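PDB 7KFL: myosin-17 from Arabidopsis thaliana, which is a class XI motor protein that probably carries cargo along actin filaments, its globular tail serving as the cargo-binding domain. Local coordinates for residues A[83-88]-A[158-163]. Numbering follows the deposited sequence.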
ATOM      1  N   THR A  83     -11.380  -8.255  10.348  1.00 53.82           N
ATOM      2  CA  THR A  83     -12.714  -8.833  10.668  1.00 55.01           C
ATOM      3  C   THR A  83     -12.965  -8.741  12.180  1.00 54.95           C
ATOM      4  O   THR A  83     -14.099  -8.382  12.558  1.00 54.62           O
ATOM      5  CB  THR A  83     -12.854 -10.270  10.148  1.00 55.77           C
ATOM      6  OG1 THR A  83     -12.535 -10.263   8.757  1.00 56.45           O
ATOM      7  CG2 THR A  83     -14.244 -10.840  10.343  1.00 56.36           C
ATOM      8  N   LEU A  84     -11.961  -9.044  13.011  1.00 54.07           N
ATOM      9  CA  LEU A  84     -12.095  -8.987  14.492  1.00 54.49           C
ATOM     10  C   LEU A  84     -12.363  -7.540  14.923  1.00 55.19           C
ATOM     11  O   LEU A  84     -13.276  -7.339  15.746  1.00 54.54           O
ATOM     12  CB  LEU A  84     -10.838  -9.540  15.172  1.00 53.67           C
ATOM     13  CG  LEU A  84     -10.909  -9.622  16.699  1.00 53.65           C
ATOM     14  CD1 LEU A  84     -12.266 -10.133  17.176  1.00 53.57           C
ATOM     15  CD2 LEU A  84      -9.795 -10.503  17.247  1.00 53.87           C
ATOM     16  N   LEU A  85     -11.598  -6.580  14.389  1.00 55.76           N
ATOM     17  CA  LEU A  85     -11.737  -5.132  14.705  1.00 56.86           C
ATOM     18  C   LEU A  85     -13.116  -4.631  14.254  1.00 57.97           C
ATOM     19  O   LEU A  85     -13.704  -3.809  14.983  1.00 58.63           O
ATOM     20  CB  LEU A  85     -10.608  -4.344  14.035  1.00 57.05           C
ATOM     21  CG  LEU A  85      -9.298  -4.303  14.819  1.00 57.67           C
ATOM     22  CD1 LEU A  85      -8.136  -3.901  13.925  1.00 57.51           C
ATOM     23  CD2 LEU A  85      -9.406  -3.364  16.012  1.00 57.97           C
ATOM     24  N   LEU A  86     -13.607  -5.110  13.106  1.00 59.36           N
ATOM     25  CA  LEU A  86     -14.953  -4.777  12.561  1.00 61.11           C
ATOM     26  C   LEU A  86     -16.021  -5.185  13.586  1.00 61.24           C
ATOM     27  O   LEU A  86     -16.929  -4.372  13.845  1.00 61.93           O
ATOM     28  CB  LEU A  86     -15.138  -5.495  11.216  1.00 62.48           C
ATOM     29  CG  LEU A  86     -16.433  -5.231  10.437  1.00 64.26           C
ATOM     30  CD1 LEU A  86     -17.424  -6.374  10.599  1.00 64.58           C
ATOM     31  CD2 LEU A  86     -17.079  -3.907  10.812  1.00 65.21           C
ATOM     32  N   LEU A  87     -15.891  -6.381  14.171  1.00 60.63           N
ATOM     33  CA  LEU A  87     -16.820  -6.919  15.202  1.00 60.53           C
ATOM     34  C   LEU A  87     -16.700  -6.073  16.475  1.00 60.51           C
ATOM     35  O   LEU A  87     -17.750  -5.633  16.986  1.00 61.55           O
ATOM     36  CB  LEU A  87     -16.488  -8.389  15.479  1.00 60.34           C
ATOM     37  CG  LEU A  87     -16.640  -9.344  14.296  1.00 60.40           C
ATOM     38  CD1 LEU A  87     -15.883 -10.640  14.543  1.00 59.84           C
ATOM     39  CD2 LEU A  87     -18.106  -9.627  14.007  1.00 61.27           C
ATOM     40  N   LEU A  88     -15.469  -5.848  16.952  1.00 59.82           N
ATOM     41  CA  LEU A  88     -15.155  -5.018  18.149  1.00 59.71           C
ATOM     42  C   LEU A  88     -15.708  -3.598  17.965  1.00 61.23           C
ATOM     43  O   LEU A  88     -16.269  -3.063  18.938  1.00 60.99           O
ATOM     44  CB  LEU A  88     -13.639  -4.982  18.370  1.00 58.20           C
ATOM     45  CG  LEU A  88     -12.981  -6.297  18.788  1.00 58.04           C
ATOM     46  CD1 LEU A  88     -11.522  -6.072  19.148  1.00 57.66           C
ATOM     47  CD2 LEU A  88     -13.714  -6.949  19.950  1.00 58.49           C
ATOM     48  N   GLN A 158      -4.780  -1.935  20.899  1.00 50.90           N
ATOM     49  CA  GLN A 158      -3.588  -2.786  20.628  1.00 50.74           C
ATOM     50  C   GLN A 158      -3.782  -3.550  19.309  1.00 50.29           C
ATOM     51  O   GLN A 158      -2.811  -3.632  18.528  1.00 50.89           O
ATOM     52  CB  GLN A 158      -3.324  -3.743  21.793  1.00 51.16           C
ATOM     53  CG  GLN A 158      -2.635  -3.078  22.978  1.00 51.70           C
ATOM     54  CD  GLN A 158      -2.328  -4.039  24.101  1.00 51.64           C
ATOM     55  OE1 GLN A 158      -2.555  -5.241  24.002  1.00 52.43           O
ATOM     56  NE2 GLN A 158      -1.795  -3.511  25.188  1.00 52.04           N
ATOM     57  N   LEU A 159      -4.983  -4.084  19.060  1.00 49.15           N
ATOM     58  CA  LEU A 159      -5.293  -4.859  17.826  1.00 48.44           C
ATOM     59  C   LEU A 159      -5.273  -3.925  16.609  1.00 48.15           C
ATOM     60  O   LEU A 159      -4.765  -4.354  15.550  1.00 49.11           O
ATOM     61  CB  LEU A 159      -6.650  -5.556  17.968  1.00 48.10           C
ATOM     62  CG  LEU A 159      -7.024  -6.506  16.829  1.00 47.52           C
ATOM     63  CD1 LEU A 159      -5.987  -7.607  16.664  1.00 47.45           C
ATOM     64  CD2 LEU A 159      -8.401  -7.110  17.057  1.00 47.72           C
ATOM     65  N   THR A 160      -5.815  -2.709  16.749  1.00 47.36           N
ATOM     66  CA  THR A 160      -5.750  -1.627  15.728  1.00 47.07           C
ATOM     67  C   THR A 160      -4.282  -1.399  15.344  1.00 46.37           C
ATOM     68  O   THR A 160      -3.978  -1.426  14.138  1.00 45.22           O
ATOM     69  CB  THR A 160      -6.427  -0.344  16.233  1.00 47.74           C
ATOM     70  OG1 THR A 160      -7.825  -0.604  16.354  1.00 48.58           O
ATOM     71  CG2 THR A 160      -6.221   0.849  15.324  1.00 47.79           C
ATOM     72  N   ALA A 161      -3.412  -1.206  16.339  1.00 46.81           N
ATOM     73  CA  ALA A 161      -1.963  -0.947  16.157  1.00 47.81           C
ATOM     74  C   ALA A 161      -1.316  -2.105  15.386  1.00 48.40           C
ATOM     75  O   ALA A 161      -0.426  -1.835  14.563  1.00 49.49           O
ATOM     76  CB  ALA A 161      -1.293  -0.725  17.491  1.00 47.80           C
ATOM     77  N   PHE A 162      -1.750  -3.344  15.626  1.00 49.66           N
ATOM     78  CA  PHE A 162      -1.180  -4.557  14.977  1.00 50.50           C
ATOM     79  C   PHE A 162      -1.683  -4.673  13.531  1.00 49.89           C
ATOM     80  O   PHE A 162      -0.893  -5.113  12.677  1.00 49.48           O
ATOM     81  CB  PHE A 162      -1.441  -5.806  15.821  1.00 51.45           C
ATOM     82  CG  PHE A 162      -0.250  -6.190  16.658  1.00 53.02           C
ATOM     83  CD1 PHE A 162      -0.045  -5.628  17.909  1.00 54.45           C
ATOM     84  CD2 PHE A 162       0.704  -7.069  16.168  1.00 54.02           C
ATOM     85  CE1 PHE A 162       1.067  -5.962  18.667  1.00 54.99           C
ATOM     86  CE2 PHE A 162       1.814  -7.405  16.927  1.00 54.75           C
ATOM     87  CZ  PHE A 162       1.996  -6.849  18.174  1.00 55.07           C
ATOM     88  N   LEU A 163      -2.931  -4.285  13.252  1.00 49.55           N
ATOM     89  CA  LEU A 163      -3.469  -4.217  11.866  1.00 49.46           C
ATOM     90  C   LEU A 163      -2.614  -3.246  11.043  1.00 49.95           C
ATOM     91  O   LEU A 163      -2.247  -3.596   9.904  1.00 50.88           O
ATOM     92  CB  LEU A 163      -4.934  -3.770  11.891  1.00 49.51           C
ATOM     93  CG  LEU A 163      -5.574  -3.548  10.519  1.00 49.74           C
ATOM     94  CD1 LEU A 163      -5.505  -4.809   9.674  1.00 49.93           C
ATOM     95  CD2 LEU A 163      -7.015  -3.085  10.653  1.00 50.03           C
TER
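L85 and T160 mark the nearest backbone approach of two antiparallel helices in the helical globular tail, their CA atoms 7.0 Å apart. The axes of 83-88 and 158-163 run at 147° with a closest approach of 10.3 Å. Apolar side chains fill this space and join helix 71-89 to the long helix 150-186, no hydrogen bond crossing between the segments. L85 is bordered by L159, T160 and L163: its CG lies against L159 CD2 at 3.7 Å, the two side chains alongside and pointing opposite ways, while L85 CD1 meets L163 CD2 at 3.6 Å. An alanine here would probably open a gap between helix 71-89 and L159, T160 and L163, and cost L163 CD2 its apolar mate on helix 71-89. L159, with CG anti to its backbone N (chi1 -174°), turns CD2 toward the side chains of 83-88, where L84 runs nearly perpendicular to it (L84 CG to L159 CD2, 3.6 Å) and L88 CD1 touches the same methyl. I36 of helix 31-43 packs on L84, and I61 of helix 53-65 on L159, so the pair sits within a larger bundle. T160 OG1, hydrogen-bonded to K156 O, also lies 3.2 Å from L85 CD2.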